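Hia (Haemophilus influenzae, PDB 1S7M) is a trimeric autotransporter adhesin of the outer membrane, here a binding-domain fragment of it, that probably attaches the bacterium to host cells. Local coordinates at residues A105-G108 against D109-L113; F141-N145 against G146-S150. All coordinates share one frame; numbering follows the deposited sequence.

Contact 1: residues A105-G108 against D109-L113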
ATOM      1  N   ALA A 105      -6.952  -6.584  -1.837  1.00 20.20           N
ATOM      2  CA  ALA A 105      -6.867  -5.515  -0.860  1.00 21.63           C
ATOM      3  C   ALA A 105      -7.820  -4.379  -1.303  1.00 20.99           C
ATOM      4  O   ALA A 105      -8.127  -4.242  -2.484  1.00 19.13           O
ATOM      5  CB  ALA A 105      -5.457  -5.014  -0.765  1.00 18.85           C
ATOM      6  N   THR A 106      -8.268  -3.571  -0.345  1.00 22.03           N
ATOM      7  CA  THR A 106      -9.196  -2.463  -0.608  1.00 21.51           C
ATOM      8  C   THR A 106      -8.592  -1.092  -0.375  1.00 20.88           C
ATOM      9  O   THR A 106      -7.542  -0.945   0.248  1.00 21.53           O
ATOM     10  CB  THR A 106     -10.401  -2.531   0.324  1.00 22.75           C
ATOM     11  OG1 THR A 106      -9.971  -2.153   1.628  1.00 24.92           O
ATOM     12  CG2 THR A 106     -10.983  -3.966   0.396  1.00 22.00           C
ATOM     13  N   VAL A 107      -9.288  -0.072  -0.857  1.00 21.34           N
ATOM     14  CA  VAL A 107      -8.858   1.297  -0.647  1.00 19.30           C
ATOM     15  C   VAL A 107      -8.798   1.564   0.866  1.00 19.15           C
ATOM     16  O   VAL A 107      -7.912   2.249   1.373  1.00 20.65           O
ATOM     17  CB  VAL A 107      -9.854   2.282  -1.316  1.00 19.98           C
ATOM     18  CG1 VAL A 107      -9.498   3.740  -0.931  1.00 18.09           C
ATOM     19  CG2 VAL A 107      -9.810   2.095  -2.840  1.00 20.73           C
ATOM     20  N   GLY A 108      -9.761   1.028   1.592  1.00 21.66           N
ATOM     21  CA  GLY A 108      -9.767   1.222   3.032  1.00 20.50           C
ATOM     22  C   GLY A 108      -8.525   0.670   3.713  1.00 20.39           C
ATOM     23  O   GLY A 108      -8.083   1.228   4.709  1.00 19.66           O
ATOM     24  N   ASP A 109      -7.991  -0.443   3.193  1.00 21.29           N
ATOM     25  CA  ASP A 109      -6.769  -1.072   3.721  1.00 17.13           C
ATOM     26  C   ASP A 109      -5.623  -0.091   3.467  1.00 17.53           C
ATOM     27  O   ASP A 109      -4.802   0.162   4.350  1.00 16.26           O
ATOM     28  CB  ASP A 109      -6.498  -2.415   3.002  1.00 19.83           C
ATOM     29  CG  ASP A 109      -7.648  -3.434   3.169  1.00 21.13           C
ATOM     30  OD1 ASP A 109      -8.440  -3.297   4.125  1.00 24.61           O
ATOM     31  OD2 ASP A 109      -7.745  -4.391   2.359  1.00 21.55           O
ATOM     32  N   LEU A 110      -5.578   0.469   2.253  1.00 15.90           N
ATOM     33  CA  LEU A 110      -4.552   1.440   1.902  1.00 17.19           C
ATOM     34  C   LEU A 110      -4.573   2.668   2.795  1.00 18.39           C
ATOM     35  O   LEU A 110      -3.521   3.239   3.099  1.00 19.25           O
ATOM     36  CB  LEU A 110      -4.717   1.922   0.448  1.00 18.31           C
ATOM     37  CG  LEU A 110      -4.586   0.926  -0.695  1.00 18.92           C
ATOM     38  CD1 LEU A 110      -4.139   1.689  -1.956  1.00 19.80           C
ATOM     39  CD2 LEU A 110      -3.569  -0.159  -0.350  1.00 16.98           C
ATOM     40  N   ARG A 111      -5.774   3.095   3.181  1.00 20.25           N
ATOM     41  CA  ARG A 111      -5.936   4.277   4.007  1.00 19.40           C
ATOM     42  C   ARG A 111      -5.309   4.098   5.382  1.00 20.54           C
ATOM     43  O   ARG A 111      -4.897   5.068   6.023  1.00 19.46           O
ATOM     44  CB  ARG A 111      -7.426   4.657   4.094  1.00 21.87           C
ATOM     45  CG  ARG A 111      -7.924   5.415   2.833  1.00 18.68           C
ATOM     46  CD  ARG A 111      -9.431   5.679   2.833  1.00 22.25           C
ATOM     47  NE  ARG A 111      -9.806   6.436   1.643  1.00 23.33           N
ATOM     48  CZ  ARG A 111     -10.960   6.298   0.993  1.00 25.08           C
ATOM     49  NH1 ARG A 111     -11.876   5.443   1.420  1.00 25.46           N
ATOM     50  NH2 ARG A 111     -11.175   6.973  -0.130  1.00 27.97           N
ATOM     51  N   GLY A 112      -5.196   2.850   5.825  1.00 20.38           N
ATOM     52  CA  GLY A 112      -4.566   2.620   7.105  1.00 20.17           C
ATOM     53  C   GLY A 112      -3.074   2.306   7.026  1.00 20.16           C
ATOM     54  O   GLY A 112      -2.451   2.075   8.052  1.00 19.56           O
ATOM     55  N   LEU A 113      -2.472   2.304   5.836  1.00 18.99           N
ATOM     56  CA  LEU A 113      -1.043   1.972   5.772  1.00 19.07           C
ATOM     57  C   LEU A 113      -0.147   3.060   6.340  1.00 18.65           C
ATOM     58  O   LEU A 113      -0.406   4.240   6.157  1.00 15.61           O
ATOM     59  CB  LEU A 113      -0.622   1.664   4.327  1.00 20.63           C
ATOM     60  CG  LEU A 113      -0.625   0.251   3.729  1.00 25.30           C
ATOM     61  CD1 LEU A 113      -1.363  -0.751   4.596  1.00 23.11           C
ATOM     62  CD2 LEU A 113      -1.193   0.307   2.307  1.00 20.79           C
TER
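D109 OD2 is gripped by two groups: the backbone amide of T106 donates to it at 2.9 Å, N to OD2, and the hydroxyl OG of S53 bonds to the same oxygen. The amide comes from above the carboxylate plane, 54° out of it, on a nearly straight bond. In return T106 OG1 accepts from the backbone N of D109 at 3.0 Å, which the first torsion of T106 allows by setting OG1 between the backbone N and the carbonyl carbon (chi1 73°), turned into the first turn of the helix. These reciprocal bonds make a capping box, with T106 as the N-cap of the short helix 107-111; the cap satisfies D109 N while the D109 carboxylate takes T106 N, and the helix end would probably stabilise the negative charge of D109. T106 O continues the pattern by accepting from L110 N at 3.1 Å, and V107 O takes R111 N at 2.9 Å.

Across the same turn V107 and R111 meet, four residues apart, the valine crossing the arginine at a slant. The R111 side chain is extended from CG to NE, and its guanidinium lies with one face under V107 CG1, which sits over the centre of the group, 3.5 Å from CZ. Its nitrogens reach the second subunit: NH1 forms a salt bridge with D101 of that chain, while NE and NH2 bond to the carbonyl oxygens of its L87 and V99. L110 packs on L110 of both other subunits.

Contact 2: residues F141-N145 against G146-S150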
ATOM      1  N   PHE A 141      13.361  17.011   8.386  1.00 20.55           N
ATOM      2  CA  PHE A 141      14.460  17.018   9.327  1.00 24.04           C
ATOM      3  C   PHE A 141      15.028  18.440   9.331  1.00 26.71           C
ATOM      4  O   PHE A 141      15.550  18.928   8.314  1.00 25.95           O
ATOM      5  CB  PHE A 141      15.489  15.969   8.909  1.00 24.07           C
ATOM      6  CG  PHE A 141      14.921  14.565   8.877  1.00 27.63           C
ATOM      7  CD1 PHE A 141      14.245  14.090   7.743  1.00 23.78           C
ATOM      8  CD2 PHE A 141      14.985  13.748  10.013  1.00 25.54           C
ATOM      9  CE1 PHE A 141      13.637  12.818   7.745  1.00 26.77           C
ATOM     10  CE2 PHE A 141      14.376  12.480  10.021  1.00 28.22           C
ATOM     11  CZ  PHE A 141      13.699  12.014   8.885  1.00 25.29           C
ATOM     12  N   LYS A 142      14.902  19.102  10.479  1.00 27.97           N
ATOM     13  CA  LYS A 142      15.315  20.480  10.625  1.00 29.69           C
ATOM     14  C   LYS A 142      16.587  20.744  11.393  1.00 31.47           C
ATOM     15  O   LYS A 142      16.902  20.071  12.377  1.00 32.87           O
ATOM     16  CB  LYS A 142      14.197  21.299  11.273  1.00 32.03           C
ATOM     17  CG  LYS A 142      12.788  20.781  10.998  1.00 34.98           C
ATOM     18  CD  LYS A 142      11.738  21.895  10.978  1.00 35.58           C
ATOM     19  CE  LYS A 142      11.975  22.937  12.058  1.00 39.48           C
ATOM     20  NZ  LYS A 142      10.892  23.966  12.114  1.00 41.63           N
ATOM     21  N   SER A 143      17.318  21.748  10.926  1.00 30.69           N
ATOM     22  CA  SER A 143      18.541  22.161  11.575  1.00 30.48           C
ATOM     23  C   SER A 143      18.110  22.826  12.875  1.00 30.98           C
ATOM     24  O   SER A 143      17.030  23.409  12.966  1.00 32.08           O
ATOM     25  CB  SER A 143      19.288  23.172  10.698  1.00 31.33           C
ATOM     26  OG  SER A 143      19.718  22.571   9.491  1.00 29.92           O
ATOM     27  N   GLY A 144      18.950  22.720  13.886  1.00 32.77           N
ATOM     28  CA  GLY A 144      18.643  23.330  15.163  1.00 34.84           C
ATOM     29  C   GLY A 144      19.917  24.031  15.574  1.00 36.68           C
ATOM     30  O   GLY A 144      20.938  23.904  14.885  1.00 35.84           O
ATOM     31  N   ASN A 145      19.883  24.751  16.690  1.00 37.75           N
ATOM     32  CA  ASN A 145      21.065  25.475  17.110  1.00 37.80           C
ATOM     33  C   ASN A 145      22.340  24.639  17.127  1.00 37.01           C
ATOM     34  O   ASN A 145      22.444  23.634  17.836  1.00 36.99           O
ATOM     35  CB  ASN A 145      20.861  26.124  18.481  1.00 40.56           C
ATOM     36  CG  ASN A 145      22.074  26.932  18.912  1.00 43.59           C
ATOM     37  OD1 ASN A 145      22.800  26.550  19.829  1.00 44.39           O
ATOM     38  ND2 ASN A 145      22.315  28.045  18.222  1.00 44.66           N
ATOM     39  N   GLY A 146      23.303  25.076  16.322  1.00 35.50           N
ATOM     40  CA  GLY A 146      24.585  24.416  16.235  1.00 32.06           C
ATOM     41  C   GLY A 146      24.665  23.237  15.301  1.00 31.78           C
ATOM     42  O   GLY A 146      25.749  22.689  15.112  1.00 31.59           O
ATOM     43  N   ILE A 147      23.541  22.821  14.717  1.00 31.53           N
ATOM     44  CA  ILE A 147      23.573  21.668  13.820  1.00 30.75           C
ATOM     45  C   ILE A 147      22.900  21.969  12.491  1.00 29.79           C
ATOM     46  O   ILE A 147      21.808  22.525  12.455  1.00 29.09           O
ATOM     47  CB  ILE A 147      22.890  20.453  14.468  1.00 31.03           C
ATOM     48  CG1 ILE A 147      23.575  20.126  15.802  1.00 31.58           C
ATOM     49  CG2 ILE A 147      22.956  19.260  13.535  1.00 30.95           C
ATOM     50  CD1 ILE A 147      23.006  18.885  16.511  1.00 30.69           C
ATOM     51  N   ASN A 148      23.571  21.636  11.394  1.00 30.79           N
ATOM     52  CA  ASN A 148      22.982  21.883  10.084  1.00 31.94           C
ATOM     53  C   ASN A 148      22.508  20.587   9.460  1.00 29.16           C
ATOM     54  O   ASN A 148      23.279  19.656   9.274  1.00 27.84           O
ATOM     55  CB  ASN A 148      23.967  22.595   9.147  1.00 35.31           C
ATOM     56  CG  ASN A 148      24.093  24.086   9.456  1.00 39.39           C
ATOM     57  OD1 ASN A 148      23.143  24.721   9.951  1.00 38.83           O
ATOM     58  ND2 ASN A 148      25.264  24.657   9.151  1.00 40.58           N
ATOM     59  N   VAL A 149      21.222  20.545   9.146  1.00 27.85           N
ATOM     60  CA  VAL A 149      20.617  19.348   8.574  1.00 28.85           C
ATOM     61  C   VAL A 149      20.230  19.575   7.111  1.00 26.88           C
ATOM     62  O   VAL A 149      19.366  20.401   6.814  1.00 28.21           O
ATOM     63  CB  VAL A 149      19.355  18.941   9.391  1.00 26.29           C
ATOM     64  CG1 VAL A 149      18.857  17.601   8.938  1.00 26.53           C
ATOM     65  CG2 VAL A 149      19.682  18.935  10.875  1.00 27.40           C
ATOM     66  N   SER A 150      20.859  18.827   6.206  1.00 26.78           N
ATOM     67  CA  SER A 150      20.580  18.982   4.769  1.00 28.12           C
ATOM     68  C   SER A 150      20.290  17.673   4.055  1.00 27.04           C
ATOM     69  O   SER A 150      20.749  16.610   4.481  1.00 25.36           O
ATOM     70  CB  SER A 150      21.763  19.671   4.063  1.00 25.34           C
ATOM     71  OG  SER A 150      22.911  18.837   4.103  1.00 26.19           O
TER
HETATM   72  O   HOH W   1      16.886  21.032   7.503  1.00 30.78           O
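With chi1 at -65°, S143 swings OG beside its own backbone N and towards the facing strand, while V149 holds CG1 anti to its backbone N (chi1 -171°) and CG2 beside it, which directs CG1 at F141 and CG2 at K142 O. The two segments form a beta hairpin in the Trp ring domain, closed by a type II turn from G144 to I147. At the turn I147 N donates to G144 O at 2.8 Å; the return bond from G144 N to I147 O is weak. G146 has positive phi (84°), and a CB there would clash with the carbonyl oxygen of N145.

Beyond this single bridge no further direct backbone-to-backbone bond joins the two segments, and side chain and solvent take over. S143 OG accepts from V149 N on an almost straight line, at 2.5 Å, shorter than usual, so the exact length is doubtful; here the side chain, not the backbone, bonds V149 N. V149 CG2 rests 3.4 Å from K142 O, and CG1 lies 3.7 Å from F141 CB, the apolar contact of the pair.

The ring of F141 leads away from V149 and meets F141 of both other subunits edge-to-face. K142 NZ forms a salt bridge with E159 of the third subunit, and the backbone of 141-143 pairs in parallel with a strand of that chain, carrying the sheet across the interface. Where the hairpin strands part, at F141 and V149, one water spans them, donating to F141 O at 2.6 Å and to V149 O at 2.7 Å.

From the N terminus the chain passes through the antiparallel sheet of strands 10-14 to 40-43 and on through helix 70-77 before reaching contact 1, which closes the first turn of helix 107-111. Strands 114-119, 121-122 and 129-134 follow, and strand 138-143 then leads into contact 2, where the tight turn sends the chain back along 147-154 to pair with the final strand 157-164. The two local contacts are in series, neither nesting nor crossing; the centres of contact 1 and contact 2 lie about 35 Å apart, and the nearest atoms of contact 1 and contact 2 about 16 Å. Both touch neighbouring subunits, contact 1 through a buried helix and contact 2 through an intersubunit sheet.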